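Local coordinates for protein monoacylglycerol lipase (Palaeococcus ferrophilus, PDB 6QE2) that probably hydrolyses monoacylglycerols to glycerol and free fatty acids, as a serine hydrolase of the alpha/beta-hydrolase superfamily, at residues Phe46-Gly50 against Thr61-Ala66; Met67-Asp71 against Arg95-Arg100; Pro112-Lys116 against Met181-His185. One frame throughout, in Å; residues are numbered along the deposited sequence.

Interaction 1 of 3, residues Phe46-Gly50 against Thr61-Ala66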
loop_
_atom_site.group_PDB
_atom_site.type_symbol
_atom_site.label_atom_id
_atom_site.label_comp_id
_atom_site.label_asym_id
_atom_site.label_seq_id
_atom_site.Cartn_x
_atom_site.Cartn_y
_atom_site.Cartn_z
ATOM N N PHE A 46 -8.141 8.176 1.771
ATOM C CA PHE A 46 -8.491 8.722 0.471
ATOM C C PHE A 46 -8.531 7.567 -0.514
ATOM O O PHE A 46 -7.926 6.520 -0.291
ATOM C CB PHE A 46 -7.497 9.797 -0.006
ATOM C CG PHE A 46 -6.125 9.253 -0.353
ATOM C CD1 PHE A 46 -5.158 9.079 0.626
ATOM C CD2 PHE A 46 -5.817 8.900 -1.659
ATOM C CE1 PHE A 46 -3.904 8.573 0.306
ATOM C CE2 PHE A 46 -4.566 8.385 -1.985
ATOM C CZ PHE A 46 -3.611 8.221 -0.998
ATOM N N ASP A 47 -9.253 7.768 -1.608
ATOM C CA ASP A 47 -9.232 6.831 -2.720
ATOM C C ASP A 47 -8.372 7.419 -3.827
ATOM O O ASP A 47 -8.520 8.593 -4.178
ATOM C CB ASP A 47 -10.650 6.530 -3.214
ATOM C CG ASP A 47 -11.428 5.641 -2.250
ATOM O OD1 ASP A 47 -10.836 5.184 -1.248
ATOM O OD2 ASP A 47 -12.628 5.385 -2.490
ATOM N N TRP A 48 -7.429 6.618 -4.329
ATOM C CA TRP A 48 -6.563 7.050 -5.417
ATOM C C TRP A 48 -7.378 7.533 -6.609
ATOM O O TRP A 48 -8.513 7.081 -6.809
ATOM C CB TRP A 48 -5.684 5.905 -5.910
ATOM C CG TRP A 48 -4.560 5.431 -5.042
ATOM C CD1 TRP A 48 -4.624 5.035 -3.733
ATOM C CD2 TRP A 48 -3.212 5.195 -5.465
ATOM N NE1 TRP A 48 -3.389 4.602 -3.311
ATOM C CE2 TRP A 48 -2.505 4.686 -4.357
ATOM C CE3 TRP A 48 -2.532 5.372 -6.676
ATOM C CZ2 TRP A 48 -1.149 4.359 -4.420
ATOM C CZ3 TRP A 48 -1.187 5.040 -6.739
ATOM C CH2 TRP A 48 -0.508 4.544 -5.616
ATOM N N PRO A 49 -6.818 8.407 -7.439
ATOM C CA PRO A 49 -7.436 8.688 -8.738
ATOM C C PRO A 49 -7.696 7.386 -9.482
ATOM O O PRO A 49 -6.889 6.453 -9.433
ATOM C CB PRO A 49 -6.386 9.547 -9.450
ATOM C CG PRO A 49 -5.575 10.161 -8.346
ATOM C CD PRO A 49 -5.563 9.148 -7.236
ATOM N N GLY A 50 -8.850 7.308 -10.141
ATOM C CA GLY A 50 -9.180 6.095 -10.869
ATOM C C GLY A 50 -9.510 4.912 -9.994
ATOM O O GLY A 50 -9.444 3.768 -10.455
ATOM N N THR A 61 -3.492 6.222 -12.988
ATOM C CA THR A 61 -2.813 7.077 -12.029
ATOM C C THR A 61 -1.338 6.677 -11.943
ATOM O O THR A 61 -0.816 6.005 -12.817
ATOM C CB THR A 61 -3.478 7.002 -10.636
ATOM O OG1 THR A 61 -2.822 7.893 -9.731
ATOM C CG2 THR A 61 -3.440 5.598 -10.102
ATOM N N SER A 62 -0.659 7.096 -10.889
ATOM C CA SER A 62 0.749 6.756 -10.734
ATOM C C SER A 62 1.175 6.835 -9.287
ATOM O O SER A 62 0.503 7.433 -8.478
ATOM C CB SER A 62 1.634 7.672 -11.573
ATOM O OG SER A 62 1.637 8.988 -11.080
ATOM N N VAL A 63 2.318 6.242 -8.976
ATOM C CA VAL A 63 2.841 6.287 -7.624
ATOM C C VAL A 63 3.219 7.723 -7.278
ATOM O O VAL A 63 3.009 8.178 -6.174
ATOM C CB VAL A 63 4.074 5.390 -7.461
ATOM C CG1 VAL A 63 4.732 5.654 -6.125
ATOM C CG2 VAL A 63 3.688 3.929 -7.603
ATOM N N GLU A 64 3.788 8.427 -8.245
ATOM C CA GLU A 64 4.151 9.820 -8.094
ATOM C C GLU A 64 2.918 10.682 -7.801
ATOM O O GLU A 64 2.974 11.589 -7.004
ATOM C CB GLU A 64 4.871 10.298 -9.349
ATOM C CG GLU A 64 6.225 9.645 -9.551
ATOM C CD GLU A 64 6.168 8.294 -10.234
ATOM O OE1 GLU A 64 5.089 7.837 -10.604
ATOM O OE2 GLU A 64 7.224 7.683 -10.405
ATOM N N GLU A 65 1.801 10.390 -8.453
ATOM C CA GLU A 65 0.583 11.132 -8.200
ATOM C C GLU A 65 0.126 10.908 -6.757
ATOM O O GLU A 65 -0.221 11.843 -6.064
ATOM C CB GLU A 65 -0.506 10.734 -9.184
ATOM C CG GLU A 65 -1.790 11.509 -9.014
ATOM C CD GLU A 65 -2.701 11.410 -10.217
ATOM O OE1 GLU A 65 -2.695 10.369 -10.890
ATOM O OE2 GLU A 65 -3.432 12.385 -10.476
ATOM N N ALA A 66 0.146 9.659 -6.310
ATOM C CA ALA A 66 -0.243 9.339 -4.946
ATOM C C ALA A 66 0.645 10.043 -3.921
ATOM O O ALA A 66 0.161 10.521 -2.913
ATOM C CB ALA A 66 -0.230 7.844 -4.717
#
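Trp-48 lays one face of its indole over the methyl group of Ala-66, where the loop leaving strand 42-46 of this alpha/beta-hydrolase fold comes back against the capped N-terminal turn of helix 63-77. The two segments are joined by packing. Its main element is a CH-pi contact: Ala-66 CB lies 3.5 Å from the centroid of the Trp-48 six-membered ring and 14° off the ring normal. The same ring is met at its edge by Thr-61, whose CG2 sits 3.6 Å from Trp-48 CE3. With CG anti to the carbonyl carbon (chi1 -72°), the indole extends across to the helix start, and also touches Leu-88 and Thr-92 of helix 88-99, Leu-88 belonging to the probable nucleophile elbow. A serine at this position would probably strip Ala-66 CB and Thr-61 CG2 of the flat surface they rest on and open a gap between the loop and the two helices.

Pro-49 supplies the second patch of packing. Pro-49 CG touches Glu-65 CD, the carboxylate carbon, at 3.6 Å as the two side chains slide past each other in opposite directions, and Pro-49 also touches Ile-69, further along the helix.

Hydrogen bonds within 61-66 set the surface on which the loop packs. Thr-61 OG1 donates to Glu-65 OE1 at 2.7 Å, coming from above the carboxylate plane, and so steadies the carboxylate that Pro-49 CG touches. Ser-62 is the N-cap, its OG accepting from Glu-65 N at 3.0 Å. Ser-62 O takes the helical bond from Ala-66 N at 3.1 Å and also lies 3.4 Å from Trp-48 CZ3, obliquely to the ring.

Interaction 2 of 3, residues Met67-Asp71 against Arg95-Arg100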
loop_
_atom_site.group_PDB
_atom_site.type_symbol
_atom_site.label_atom_id
_atom_site.label_comp_id
_atom_site.label_asym_id
_atom_site.label_seq_id
_atom_site.Cartn_x
_atom_site.Cartn_y
_atom_site.Cartn_z
ATOM N N MET A 67 1.943 10.122 -4.185
ATOM C CA MET A 67 2.848 10.801 -3.262
ATOM C C MET A 67 2.533 12.293 -3.171
ATOM O O MET A 67 2.660 12.876 -2.121
ATOM C CB MET A 67 4.304 10.551 -3.615
ATOM C CG MET A 67 4.705 9.100 -3.475
ATOM S SD MET A 67 6.479 8.875 -3.407
ATOM C CE MET A 67 6.949 9.155 -5.105
ATOM N N LYS A 68 2.110 12.904 -4.274
ATOM C CA LYS A 68 1.713 14.304 -4.258
ATOM C C LYS A 68 0.421 14.470 -3.452
ATOM O O LYS A 68 0.230 15.474 -2.797
ATOM C CB LYS A 68 1.555 14.851 -5.671
ATOM C CG LYS A 68 2.883 15.173 -6.320
ATOM C CD LYS A 68 2.723 15.703 -7.728
ATOM C CE LYS A 68 4.081 15.955 -8.363
ATOM N NZ LYS A 68 4.721 14.695 -8.827
ATOM N N ILE A 69 -0.461 13.480 -3.507
ATOM C CA ILE A 69 -1.685 13.501 -2.722
ATOM C C ILE A 69 -1.299 13.460 -1.241
ATOM O O ILE A 69 -1.823 14.204 -0.439
ATOM C CB ILE A 69 -2.616 12.336 -3.081
ATOM C CG1 ILE A 69 -3.247 12.575 -4.451
ATOM C CG2 ILE A 69 -3.704 12.161 -2.038
ATOM C CD1 ILE A 69 -3.846 11.337 -5.070
ATOM N N ILE A 70 -0.336 12.614 -0.900
ATOM C CA ILE A 70 0.139 12.524 0.476
ATOM C C ILE A 70 0.744 13.861 0.918
ATOM O O ILE A 70 0.534 14.289 2.033
ATOM C CB ILE A 70 1.140 11.376 0.674
ATOM C CG1 ILE A 70 0.465 10.031 0.415
ATOM C CG2 ILE A 70 1.725 11.412 2.072
ATOM C CD1 ILE A 70 1.438 8.893 0.237
ATOM N N ASP A 71 1.481 14.521 0.029
ATOM C CA ASP A 71 2.044 15.835 0.305
ATOM C C ASP A 71 0.925 16.778 0.731
ATOM O O ASP A 71 1.031 17.462 1.726
ATOM C CB ASP A 71 2.686 16.428 -0.946
ATOM C CG ASP A 71 4.053 15.871 -1.235
ATOM O OD1 ASP A 71 4.701 15.319 -0.339
ATOM O OD2 ASP A 71 4.487 16.011 -2.386
ATOM N N ARG A 95 8.213 4.600 -0.835
ATOM C CA ARG A 95 8.790 5.635 -1.688
ATOM C C ARG A 95 8.606 7.019 -1.083
ATOM O O ARG A 95 9.481 7.880 -1.228
ATOM C CB ARG A 95 8.177 5.575 -3.084
ATOM C CG ARG A 95 8.575 4.331 -3.874
ATOM C CD ARG A 95 10.044 4.370 -4.333
ATOM N NE ARG A 95 10.300 5.510 -5.215
ATOM C CZ ARG A 95 11.315 6.358 -5.076
ATOM N NH1 ARG A 95 12.199 6.189 -4.098
ATOM N NH2 ARG A 95 11.459 7.370 -5.927
ATOM N N TYR A 96 7.490 7.245 -0.388
ATOM C CA TYR A 96 7.307 8.522 0.291
ATOM C C TYR A 96 8.323 8.689 1.415
ATOM O O TYR A 96 8.914 9.765 1.569
ATOM C CB TYR A 96 5.885 8.640 0.828
ATOM C CG TYR A 96 5.532 10.078 1.134
ATOM C CD1 TYR A 96 4.977 10.896 0.157
ATOM C CD2 TYR A 96 5.802 10.635 2.379
ATOM C CE1 TYR A 96 4.675 12.220 0.412
ATOM C CE2 TYR A 96 5.492 11.965 2.646
ATOM C CZ TYR A 96 4.936 12.749 1.657
ATOM O OH TYR A 96 4.633 14.070 1.905
ATOM N N ALA A 97 8.547 7.630 2.201
ATOM C CA ALA A 97 9.541 7.686 3.265
ATOM C C ALA A 97 10.944 7.911 2.726
ATOM O O ALA A 97 11.802 8.435 3.445
ATOM C CB ALA A 97 9.491 6.402 4.098
ATOM N N GLU A 98 11.184 7.550 1.463
ATOM C CA GLU A 98 12.485 7.751 0.842
ATOM C C GLU A 98 12.634 9.152 0.262
ATOM O O GLU A 98 13.712 9.748 0.347
ATOM C CB GLU A 98 12.694 6.702 -0.245
ATOM C CG GLU A 98 12.997 5.346 0.341
ATOM C CD GLU A 98 12.964 4.224 -0.663
ATOM O OE1 GLU A 98 12.555 4.446 -1.819
ATOM O OE2 GLU A 98 13.352 3.104 -0.282
ATOM N N THR A 99 11.568 9.695 -0.326
ATOM C CA THR A 99 11.655 10.961 -1.046
ATOM C C THR A 99 11.208 12.172 -0.235
ATOM O O THR A 99 11.559 13.299 -0.601
ATOM C CB THR A 99 10.828 10.886 -2.331
ATOM O OG1 THR A 99 9.475 10.570 -2.000
ATOM C CG2 THR A 99 11.388 9.807 -3.266
ATOM N N ARG A 100 10.430 11.973 0.829
ATOM C CA ARG A 100 10.103 13.015 1.804
ATOM C C ARG A 100 10.505 12.526 3.195
ATOM O O ARG A 100 9.657 12.396 4.086
ATOM C CB ARG A 100 8.615 13.360 1.767
ATOM C CG ARG A 100 8.133 14.109 0.527
ATOM C CD ARG A 100 7.925 13.188 -0.691
ATOM N NE ARG A 100 6.969 13.758 -1.646
ATOM C CZ ARG A 100 6.866 13.390 -2.923
ATOM N NH1 ARG A 100 7.659 12.443 -3.417
ATOM N NH2 ARG A 100 5.962 13.967 -3.713
HETATM O O HOH W 1 5.953 12.682 -6.387
#
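Asp-71 draws Tyr-96 and Arg-100 together, its two carboxylate oxygens taking three hydrogen bonds, one from Tyr-96 on helix 88-99 and two from Arg-100 just past its end. Asp-71 OD1 accepts twice: from Tyr-96 OH at 2.6 Å on its anti lone pair, and from Arg-100 NE at 3.0 Å on the syn side. Asp-71 OD2 accepts from Arg-100 NH2 at 2.8 Å, a nearly straight bond. A bend at chi2 (79°) brings the guanidinium back to this carboxylate, which it grips side-on in a salt bridge, although the two planar groups are turned 35° apart.

The remaining guanidinium nitrogen is also engaged: Arg-100 NH1 donates to Thr-99 OG1 at 3.0 Å, and that hydroxyl in turn donates to Arg-95 O, 2.8 Å from Thr-99 OG1. Water 1 accepts a further bond from Arg-100 NH2 and a weak one from Lys-68 NZ. With its rotation fixed from several sides, the guanidinium receives Met-67 CB over one face.

The Tyr-96 ring is sandwiched, with Ile-70 CG2 in CH-pi contact 3.6 Å from its centroid and Arg-100 CD on the opposite face. Arg-95 turns away to a salt bridge with Glu-98, and also pairs with Glu-187.

Segments 67-71 and 95-99 cross at -65°, their axes 10.8 Å apart at closest; both pack on strand 82-86, where Leu-83 meets Ile-70 and Tyr-96, and Arg-95 continues the packing to helix 171-186.

Interaction 3 of 3, residues Pro112-Lys116 against Met181-His185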
loop_
_atom_site.group_PDB
_atom_site.type_symbol
_atom_site.label_atom_id
_atom_site.label_comp_id
_atom_site.label_asym_id
_atom_site.label_seq_id
_atom_site.Cartn_x
_atom_site.Cartn_y
_atom_site.Cartn_z
ATOM N N PRO A 112 4.146 -4.908 0.735
ATOM C CA PRO A 112 4.508 -3.896 -0.264
ATOM C C PRO A 112 5.029 -4.539 -1.540
ATOM O O PRO A 112 5.655 -5.606 -1.521
ATOM C CB PRO A 112 5.597 -3.075 0.437
ATOM C CG PRO A 112 6.177 -4.013 1.452
ATOM C CD PRO A 112 5.034 -4.862 1.912
ATOM N N ALA A 113 4.731 -3.890 -2.662
ATOM C CA ALA A 113 5.121 -4.385 -3.984
ATOM C C ALA A 113 6.602 -4.091 -4.195
ATOM O O ALA A 113 6.984 -3.036 -4.702
ATOM C CB ALA A 113 4.255 -3.744 -5.065
ATOM N N LEU A 114 7.454 -5.045 -3.799
ATOM C CA LEU A 114 8.901 -4.875 -3.850
ATOM C C LEU A 114 9.598 -5.937 -4.694
ATOM O O LEU A 114 10.826 -5.888 -4.844
ATOM C CB LEU A 114 9.482 -4.885 -2.430
ATOM C CG LEU A 114 9.036 -3.717 -1.545
ATOM C CD1 LEU A 114 9.434 -3.957 -0.106
ATOM C CD2 LEU A 114 9.634 -2.412 -2.053
ATOM N N ALA A 115 8.856 -6.905 -5.212
ATOM C CA ALA A 115 9.387 -7.943 -6.079
ATOM C C ALA A 115 8.296 -8.323 -7.066
ATOM O O ALA A 115 7.110 -8.322 -6.721
ATOM C CB ALA A 115 9.843 -9.166 -5.277
ATOM N N LYS A 116 8.706 -8.625 -8.294
ATOM C CA LYS A 116 7.767 -9.032 -9.329
ATOM C C LYS A 116 7.111 -10.358 -8.959
ATOM O O LYS A 116 7.758 -11.259 -8.423
ATOM C CB LYS A 116 8.508 -9.163 -10.663
ATOM C CG LYS A 116 7.646 -9.524 -11.856
ATOM C CD LYS A 116 8.495 -9.661 -13.112
ATOM C CE LYS A 116 9.237 -10.983 -13.142
ATOM N NZ LYS A 116 8.301 -12.131 -13.002
ATOM N N MET A 181 9.291 0.127 -7.988
ATOM C CA MET A 181 9.800 -1.063 -7.303
ATOM C C MET A 181 11.324 -1.058 -7.275
ATOM O O MET A 181 11.946 -1.317 -6.238
ATOM C CB MET A 181 9.268 -2.311 -8.001
ATOM C CG MET A 181 9.804 -3.575 -7.447
ATOM S SD MET A 181 9.139 -4.994 -8.354
ATOM C CE MET A 181 7.401 -4.789 -7.906
ATOM N N GLU A 182 11.950 -0.767 -8.425
ATOM C CA GLU A 182 13.402 -0.667 -8.483
ATOM C C GLU A 182 13.927 0.443 -7.581
ATOM O O GLU A 182 14.891 0.243 -6.828
ATOM C CB GLU A 182 13.830 -0.408 -9.924
ATOM C CG GLU A 182 13.661 -1.618 -10.820
ATOM C CD GLU A 182 14.322 -1.404 -12.171
ATOM O OE1 GLU A 182 14.941 -2.361 -12.695
ATOM O OE2 GLU A 182 14.229 -0.275 -12.704
ATOM N N ARG A 183 13.313 1.631 -7.662
ATOM C CA ARG A 183 13.827 2.762 -6.905
ATOM C C ARG A 183 13.668 2.530 -5.409
ATOM O O ARG A 183 14.469 3.048 -4.621
ATOM C CB ARG A 183 13.126 4.043 -7.316
ATOM C CG ARG A 183 13.447 4.407 -8.750
ATOM C CD ARG A 183 12.722 5.712 -9.025
ATOM N NE ARG A 183 12.946 6.160 -10.390
ATOM C CZ ARG A 183 12.238 7.118 -10.982
ATOM N NH1 ARG A 183 11.225 7.711 -10.341
ATOM N NH2 ARG A 183 12.517 7.459 -12.235
ATOM N N ALA A 184 12.671 1.724 -5.014
ATOM C CA ALA A 184 12.443 1.510 -3.580
ATOM C C ALA A 184 13.640 0.815 -2.969
ATOM O O ALA A 184 14.045 1.117 -1.842
ATOM C CB ALA A 184 11.174 0.685 -3.329
ATOM N N HIS A 185 14.252 -0.100 -3.723
ATOM C CA HIS A 185 15.444 -0.768 -3.226
ATOM C C HIS A 185 16.667 0.134 -3.323
ATOM O O HIS A 185 17.469 0.195 -2.384
ATOM C CB HIS A 185 15.655 -2.065 -3.994
ATOM C CG HIS A 185 14.596 -3.090 -3.740
ATOM N ND1 HIS A 185 14.553 -3.842 -2.586
ATOM C CD2 HIS A 185 13.540 -3.488 -4.488
ATOM C CE1 HIS A 185 13.518 -4.664 -2.635
ATOM N NE2 HIS A 185 12.888 -4.467 -3.780
#
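His-185 donates from NE2 to the backbone oxygen of Leu-114, with 2.7 Å between His-185 NE2 and Leu-114 O. The bond is almost straight (170°), arrives in the carbonyl plane on a lone pair, and lies in the plane of the imidazole, whose edge therefore faces the peptide. The same nitrogen, His-185 NE2, rests 3.7 Å from Leu-114 CB. The preceding residue, Ala-184, sets CB 3.7 Å from Leu-114 CD2. Met-181, one turn earlier, is modelled in two conformers, so its side-chain contacts are doubtful; in one of them CG is anti to the backbone N (chi1 176°), which sends the chain along the loop, with Met-181 CG 3.6 Å from Leu-114 O and SD approaching the peptide between Ala-115 and Lys-116.

These groups join the loop after strand 106-110 of the alpha/beta-hydrolase core to helix 171-186, which ends the excursion placed between strands 106-110 and 195-200, where relatives of this family carry their cap.

Behind the first shell, His-185 ND1 is hydrogen-bonded to Glu-217 OE2, which sets the ring rotation; with an oxygen at each nitrogen, the imidazole is likely to favour the doubly protonated form. Leu-114 is backed by Ile-94 of helix 88-99 and by Ser-211 and Leu-214 of helix 209-217. Ala-113, the centre of an inverse gamma turn, shares a backbone hydrogen bond with Ser-87, the probable nucleophile, and touches a bound lauryl dimethylamine-N-oxide.

From the N terminus, interaction 1 closes a ten-residue loop without helix or strand between strand 42-46 and helix 63-77. Interaction 2 opens directly afterwards on the same helix and closes over strand 82-86 and helix 88-99. Interaction 3 then spans 64 residues, the long excursion between strands 106-110 and 195-200. The three follow in series, and none nests in or crosses another. In space they nonetheless touch: Pro-49 and Phe-46 of interaction 1 pack on Ile-69, Glu-64 packs near Arg-183, and Arg-95 and Glu-98 of interaction 2 meet Arg-183 and Ala-184 of interaction 3. Helices 63-77, 88-99 and 171-186 thus pack against one another.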